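Local coordinates for protein putative silent information regulator 2 (Leishmania infantum, PDB 5OL0) that probably acts as an NAD-dependent deacetylase of the sirtuin family, removing acetyl groups from protein lysines and thereby regulating gene expression, at residues Q103-E117 with L297-D311. Sequence-based numbering, arbitrary orientation.
Sequences QPTAVHHFIRLLQDE and LGLSEALAKRMRLSD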
loop_
_atom_site.group_PDB
_atom_site.type_symbol
_atom_site.label_atom_id
_atom_site.label_comp_id
_atom_site.label_asym_id
_atom_site.label_seq_id
_atom_site.Cartn_x
_atom_site.Cartn_y
_atom_site.Cartn_z
ATOM N N GLN A 103 -10.376 10.299 0.896
ATOM C CA GLN A 103 -11.160 9.592 -0.100
ATOM C C GLN A 103 -10.262 8.881 -1.135
ATOM O O GLN A 103 -9.182 9.334 -1.420
ATOM C CB GLN A 103 -11.984 10.613 -0.868
ATOM C CG GLN A 103 -12.929 11.491 -0.055
ATOM C CD GLN A 103 -13.583 12.514 -0.983
ATOM O OE1 GLN A 103 -14.737 12.363 -1.334
ATOM N NE2 GLN A 103 -12.814 13.513 -1.455
ATOM N N PRO A 104 -10.774 7.843 -1.769
ATOM C CA PRO A 104 -9.960 7.128 -2.741
ATOM C C PRO A 104 -9.576 7.938 -3.932
ATOM O O PRO A 104 -10.326 8.781 -4.358
ATOM C CB PRO A 104 -10.846 5.970 -3.198
ATOM C CG PRO A 104 -11.965 5.898 -2.244
ATOM C CD PRO A 104 -12.060 7.174 -1.494
ATOM N N THR A 105 -8.411 7.618 -4.469
ATOM C CA THR A 105 -7.846 8.219 -5.664
ATOM C C THR A 105 -8.241 7.419 -6.924
ATOM O O THR A 105 -8.872 6.360 -6.843
ATOM C CB THR A 105 -6.312 8.335 -5.605
ATOM O OG1 THR A 105 -5.700 7.054 -5.827
ATOM C CG2 THR A 105 -5.805 8.987 -4.297
ATOM N N ALA A 106 -7.857 7.946 -8.077
ATOM C CA ALA A 106 -7.999 7.258 -9.346
ATOM C C ALA A 106 -7.335 5.864 -9.324
ATOM O O ALA A 106 -7.926 4.889 -9.768
ATOM C CB ALA A 106 -7.422 8.124 -10.459
ATOM N N VAL A 107 -6.154 5.738 -8.728
ATOM C CA VAL A 107 -5.532 4.407 -8.600
ATOM C C VAL A 107 -6.480 3.441 -7.847
ATOM O O VAL A 107 -6.677 2.298 -8.255
ATOM C CB VAL A 107 -4.185 4.524 -7.841
ATOM C CG1 VAL A 107 -3.701 3.173 -7.349
ATOM C CG2 VAL A 107 -3.107 5.178 -8.713
ATOM N N HIS A 108 -6.990 3.888 -6.710
ATOM C CA HIS A 108 -7.844 3.051 -5.882
ATOM C C HIS A 108 -9.149 2.561 -6.592
ATOM O O HIS A 108 -9.592 1.350 -6.507
ATOM C CB HIS A 108 -8.153 3.758 -4.551
ATOM C CG HIS A 108 -6.941 4.125 -3.737
ATOM N ND1 HIS A 108 -6.280 3.218 -2.936
ATOM C CD2 HIS A 108 -6.284 5.297 -3.582
ATOM C CE1 HIS A 108 -5.266 3.819 -2.340
ATOM N NE2 HIS A 108 -5.252 5.078 -2.702
ATOM N N HIS A 109 -9.797 3.505 -7.254
ATOM C CA HIS A 109 -10.967 3.205 -8.064
ATOM C C HIS A 109 -10.585 2.264 -9.217
ATOM O O HIS A 109 -11.346 1.390 -9.548
ATOM C CB HIS A 109 -11.584 4.497 -8.620
ATOM C CG HIS A 109 -12.258 5.324 -7.573
ATOM N ND1 HIS A 109 -13.246 4.815 -6.769
ATOM C CD2 HIS A 109 -12.076 6.607 -7.191
ATOM C CE1 HIS A 109 -13.654 5.755 -5.946
ATOM N NE2 HIS A 109 -12.988 6.860 -6.204
ATOM N N PHE A 110 -9.432 2.479 -9.833
ATOM C CA PHE A 110 -8.987 1.587 -10.899
ATOM C C PHE A 110 -8.910 0.131 -10.439
ATOM O O PHE A 110 -9.280 -0.767 -11.150
ATOM C CB PHE A 110 -7.647 2.059 -11.485
ATOM C CG PHE A 110 -7.136 1.200 -12.605
ATOM C CD1 PHE A 110 -7.777 1.196 -13.832
ATOM C CD2 PHE A 110 -5.990 0.422 -12.460
ATOM C CE1 PHE A 110 -7.339 0.410 -14.881
ATOM C CE2 PHE A 110 -5.505 -0.342 -13.528
ATOM C CZ PHE A 110 -6.199 -0.372 -14.739
ATOM N N ILE A 111 -8.349 -0.086 -9.262
ATOM C CA ILE A 111 -8.227 -1.414 -8.784
ATOM C C ILE A 111 -9.626 -2.050 -8.587
ATOM O O ILE A 111 -9.835 -3.242 -8.807
ATOM C CB ILE A 111 -7.372 -1.411 -7.443
ATOM C CG1 ILE A 111 -5.955 -0.928 -7.699
ATOM C CG2 ILE A 111 -7.366 -2.795 -6.859
ATOM C CD1 ILE A 111 -5.140 -0.669 -6.439
ATOM N N ARG A 112 -10.548 -1.270 -8.043
ATOM C CA ARG A 112 -11.891 -1.699 -7.976
ATOM C C ARG A 112 -12.405 -2.097 -9.363
ATOM O O ARG A 112 -13.090 -3.137 -9.500
ATOM C CB ARG A 112 -12.747 -0.612 -7.375
ATOM C CG ARG A 112 -14.258 -0.765 -7.528
ATOM C CD ARG A 112 -14.731 -1.988 -6.828
ATOM N NE ARG A 112 -16.178 -2.199 -6.947
ATOM C CZ ARG A 112 -17.153 -1.481 -6.330
ATOM N NH1 ARG A 112 -18.426 -1.835 -6.493
ATOM N NH2 ARG A 112 -16.904 -0.410 -5.571
ATOM N N LEU A 113 -12.151 -1.281 -10.371
ATOM C CA LEU A 113 -12.548 -1.690 -11.733
ATOM C C LEU A 113 -11.913 -2.996 -12.163
ATOM O O LEU A 113 -12.603 -3.805 -12.773
ATOM C CB LEU A 113 -12.220 -0.641 -12.751
ATOM C CG LEU A 113 -12.925 0.695 -12.540
ATOM C CD1 LEU A 113 -12.527 1.586 -13.718
ATOM C CD2 LEU A 113 -14.438 0.600 -12.369
ATOM N N LEU A 114 -10.616 -3.225 -11.853
ATOM C CA LEU A 114 -10.035 -4.503 -12.243
ATOM C C LEU A 114 -10.819 -5.636 -11.584
ATOM O O LEU A 114 -11.041 -6.645 -12.191
ATOM C CB LEU A 114 -8.566 -4.627 -11.853
ATOM C CG LEU A 114 -7.629 -3.652 -12.586
ATOM C CD1 LEU A 114 -6.184 -3.796 -12.076
ATOM C CD2 LEU A 114 -7.698 -3.880 -14.098
ATOM N N GLN A 115 -11.245 -5.454 -10.348
ATOM C CA GLN A 115 -11.983 -6.496 -9.657
ATOM C C GLN A 115 -13.295 -6.749 -10.347
ATOM O O GLN A 115 -13.651 -7.884 -10.629
ATOM C CB GLN A 115 -12.271 -6.088 -8.226
ATOM C CG GLN A 115 -13.336 -6.880 -7.475
ATOM C CD GLN A 115 -13.537 -6.240 -6.127
ATOM O OE1 GLN A 115 -12.644 -6.265 -5.270
ATOM N NE2 GLN A 115 -14.666 -5.574 -5.961
ATOM N N ASP A 116 -14.005 -5.681 -10.619
ATOM C CA ASP A 116 -15.306 -5.830 -11.308
ATOM C C ASP A 116 -15.212 -6.411 -12.715
ATOM O O ASP A 116 -16.180 -7.017 -13.171
ATOM C CB ASP A 116 -16.068 -4.538 -11.299
ATOM C CG ASP A 116 -16.437 -4.109 -9.861
ATOM O OD1 ASP A 116 -16.310 -4.927 -8.917
ATOM O OD2 ASP A 116 -16.821 -2.947 -9.653
ATOM N N GLU A 117 -14.056 -6.269 -13.363
ATOM C CA GLU A 117 -13.794 -6.928 -14.652
ATOM C C GLU A 117 -13.378 -8.415 -14.529
ATOM O O GLU A 117 -13.156 -9.077 -15.537
ATOM C CB GLU A 117 -12.666 -6.191 -15.399
ATOM C CG GLU A 117 -13.032 -4.820 -15.860
ATOM C CD GLU A 117 -13.882 -4.915 -17.124
ATOM O OE1 GLU A 117 -13.352 -5.261 -18.215
ATOM O OE2 GLU A 117 -15.103 -4.682 -17.023
ATOM N N LEU A 297 -7.734 0.353 -21.905
ATOM C CA LEU A 297 -8.438 -0.831 -21.521
ATOM C C LEU A 297 -9.963 -0.760 -21.811
ATOM O O LEU A 297 -10.682 -1.726 -21.579
ATOM C CB LEU A 297 -8.163 -1.111 -20.036
ATOM C CG LEU A 297 -6.801 -1.751 -19.732
ATOM C CD1 LEU A 297 -6.695 -1.807 -18.215
ATOM C CD2 LEU A 297 -6.705 -3.150 -20.296
ATOM N N GLY A 298 -10.460 0.376 -22.283
ATOM C CA GLY A 298 -11.875 0.538 -22.502
ATOM C C GLY A 298 -12.628 0.799 -21.211
ATOM O O GLY A 298 -13.847 0.569 -21.145
ATOM N N LEU A 299 -11.928 1.275 -20.174
ATOM C CA LEU A 299 -12.544 1.478 -18.860
ATOM C C LEU A 299 -12.631 2.946 -18.448
ATOM O O LEU A 299 -12.898 3.276 -17.281
ATOM C CB LEU A 299 -11.763 0.700 -17.864
ATOM C CG LEU A 299 -11.636 -0.786 -18.107
ATOM C CD1 LEU A 299 -10.840 -1.441 -16.999
ATOM C CD2 LEU A 299 -13.012 -1.421 -18.175
ATOM N N SER A 300 -12.471 3.847 -19.403
ATOM C CA SER A 300 -12.385 5.259 -19.088
ATOM C C SER A 300 -13.723 5.839 -18.633
ATOM O O SER A 300 -13.727 6.718 -17.762
ATOM C CB SER A 300 -11.825 6.077 -20.268
ATOM O OG SER A 300 -12.663 5.920 -21.387
ATOM N N GLU A 301 -14.845 5.328 -19.146
ATOM C CA GLU A 301 -16.137 5.808 -18.646
ATOM C C GLU A 301 -16.425 5.311 -17.268
ATOM O O GLU A 301 -16.911 6.047 -16.478
ATOM C CB GLU A 301 -17.297 5.465 -19.566
ATOM C CG GLU A 301 -17.282 6.258 -20.862
ATOM C CD GLU A 301 -17.282 7.763 -20.625
ATOM O OE1 GLU A 301 -18.163 8.257 -19.900
ATOM O OE2 GLU A 301 -16.379 8.453 -21.135
ATOM N N ALA A 302 -16.151 4.044 -16.993
ATOM C CA ALA A 302 -16.383 3.515 -15.658
ATOM C C ALA A 302 -15.539 4.215 -14.594
ATOM O O ALA A 302 -16.032 4.524 -13.481
ATOM C CB ALA A 302 -16.147 2.019 -15.644
ATOM N N LEU A 303 -14.315 4.594 -14.968
ATOM C CA LEU A 303 -13.411 5.270 -14.042
ATOM C C LEU A 303 -13.822 6.692 -13.759
ATOM O O LEU A 303 -13.704 7.111 -12.628
ATOM C CB LEU A 303 -11.943 5.282 -14.535
ATOM C CG LEU A 303 -10.889 5.886 -13.590
ATOM C CD1 LEU A 303 -10.813 5.203 -12.212
ATOM C CD2 LEU A 303 -9.537 5.797 -14.272
ATOM N N ALA A 304 -14.232 7.445 -14.793
ATOM C CA ALA A 304 -14.640 8.860 -14.614
ATOM C C ALA A 304 -15.906 8.871 -13.754
ATOM O O ALA A 304 -16.044 9.670 -12.848
ATOM C CB ALA A 304 -14.877 9.541 -15.954
ATOM N N LYS A 305 -16.754 7.883 -13.954
ATOM C CA LYS A 305 -17.946 7.758 -13.167
ATOM C C LYS A 305 -17.634 7.450 -11.697
ATOM O O LYS A 305 -18.331 7.956 -10.815
ATOM C CB LYS A 305 -18.834 6.654 -13.731
ATOM C CG LYS A 305 -20.139 6.493 -12.957
ATOM C CD LYS A 305 -21.109 5.547 -13.647
ATOM C CE LYS A 305 -22.409 5.459 -12.849
ATOM N NZ LYS A 305 -23.023 4.123 -13.036
ATOM N N ARG A 306 -16.636 6.620 -11.390
ATOM C CA ARG A 306 -16.304 6.394 -9.972
ATOM C C ARG A 306 -15.687 7.634 -9.347
ATOM O O ARG A 306 -15.940 7.984 -8.180
ATOM C CB ARG A 306 -15.327 5.246 -9.781
ATOM C CG ARG A 306 -15.889 3.902 -10.066
ATOM C CD ARG A 306 -16.768 3.422 -8.948
ATOM N NE ARG A 306 -17.690 2.424 -9.458
ATOM C CZ ARG A 306 -17.378 1.175 -9.814
ATOM N NH1 ARG A 306 -16.137 0.705 -9.714
ATOM N NH2 ARG A 306 -18.334 0.366 -10.277
ATOM N N MET A 307 -14.842 8.286 -10.111
ATOM C CA MET A 307 -14.176 9.469 -9.641
ATOM C C MET A 307 -15.111 10.672 -9.333
ATOM O O MET A 307 -14.953 11.315 -8.305
ATOM C CB MET A 307 -13.121 9.846 -10.635
ATOM C CG MET A 307 -11.927 8.895 -10.505
ATOM S SD MET A 307 -10.758 9.286 -11.772
ATOM C CE MET A 307 -9.994 10.715 -10.970
ATOM N N ARG A 308 -16.072 10.962 -10.193
ATOM C CA ARG A 308 -17.111 11.981 -9.883
ATOM C C ARG A 308 -17.935 11.605 -8.667
ATOM O O ARG A 308 -18.117 12.437 -7.768
ATOM C CB ARG A 308 -18.073 12.202 -11.059
ATOM C CG ARG A 308 -17.560 13.191 -12.112
ATOM C CD ARG A 308 -18.647 13.568 -13.112
ATOM N NE ARG A 308 -19.335 12.370 -13.609
ATOM C CZ ARG A 308 -18.867 11.534 -14.541
ATOM N NH1 ARG A 308 -17.679 11.744 -15.129
ATOM N NH2 ARG A 308 -19.605 10.474 -14.891
ATOM N N LEU A 309 -18.395 10.342 -8.645
ATOM C CA LEU A 309 -19.249 9.783 -7.566
ATOM C C LEU A 309 -18.659 9.893 -6.151
ATOM O O LEU A 309 -19.383 9.679 -5.171
ATOM C CB LEU A 309 -19.680 8.313 -7.854
ATOM C CG LEU A 309 -21.015 8.042 -8.601
ATOM C CD1 LEU A 309 -21.270 8.888 -9.851
ATOM C CD2 LEU A 309 -21.143 6.567 -8.954
ATOM N N SER A 310 -17.375 10.231 -6.034
ATOM C CA SER A 310 -16.782 10.430 -4.723
ATOM C C SER A 310 -15.574 11.368 -4.708
ATOM O O SER A 310 -14.598 11.079 -4.032
ATOM C CB SER A 310 -16.415 9.056 -4.165
ATOM O OG SER A 310 -15.760 8.307 -5.170
ATOM N N ASP A 311 -15.627 12.480 -5.447
ATOM C CA ASP A 311 -14.704 13.615 -5.200
ATOM C C ASP A 311 -15.422 14.945 -5.093
ATOM O O ASP A 311 -14.865 15.885 -4.542
ATOM C CB ASP A 311 -13.647 13.725 -6.287
ATOM C CG ASP A 311 -12.518 12.761 -6.097
ATOM O OD1 ASP A 311 -12.177 12.452 -4.937
ATOM O OD2 ASP A 311 -11.953 12.339 -7.120
HETATM O O HOH W 1 -12.799 9.247 -4.372
#
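Leu303 is a knob in the hole formed on helix 106-116 by Ala106, His109, Phe110 and Leu113. Its CG lies anti to the backbone N (chi1 -176°), which carries CD1 across to within 3.7 Å of His109 CB. Leu113 packs in return over the first turn of helix 300-308, with CD1 beside Leu303 CB and CD2 against Ala302 CB. Towards the two ends, Met307 CE meets Ala106 CB at 3.7 Å, while Leu297 CD1 abuts the edge of the Phe110 ring near CZ.

The second knob is Arg306, seated among His109, Arg112, Leu113 and Asp116. Its CB covers one face of the His109 imidazole in a CH-pi contact, 4.0 Å from the ring centroid; Pro104 CB lies over the opposite face, toward the rim. Bent at chi2, the chain then turns its guanidinium flat onto that of Arg112, the planes 23° apart. Asp116 probably offsets part of this like charge: its OD2 forms a salt bridge with Arg112 NE at 2.9 Å and a long one with Arg306 NH2 at 3.7 Å. Arg306 NH1 is nevertheless buried without a polar partner.

A water lies in the plane of the His109 ring at its edge, 3.0 Å from NE2, and unusually close to Pro104 O and Ser310 O. Ser310 OG donates to Arg306 O, but Ser310 is poorly ordered and these details are doubtful.

The helices run closer to antiparallel, at 129°, with axes 9.6 Å apart. Helix 300-308 is the last modelled helix; helix 106-116 rests through Ile111 and Leu114 on strand 36-40 of the parallel sheet in the Rossmann-like NAD-binding domain characteristic of sirtuins.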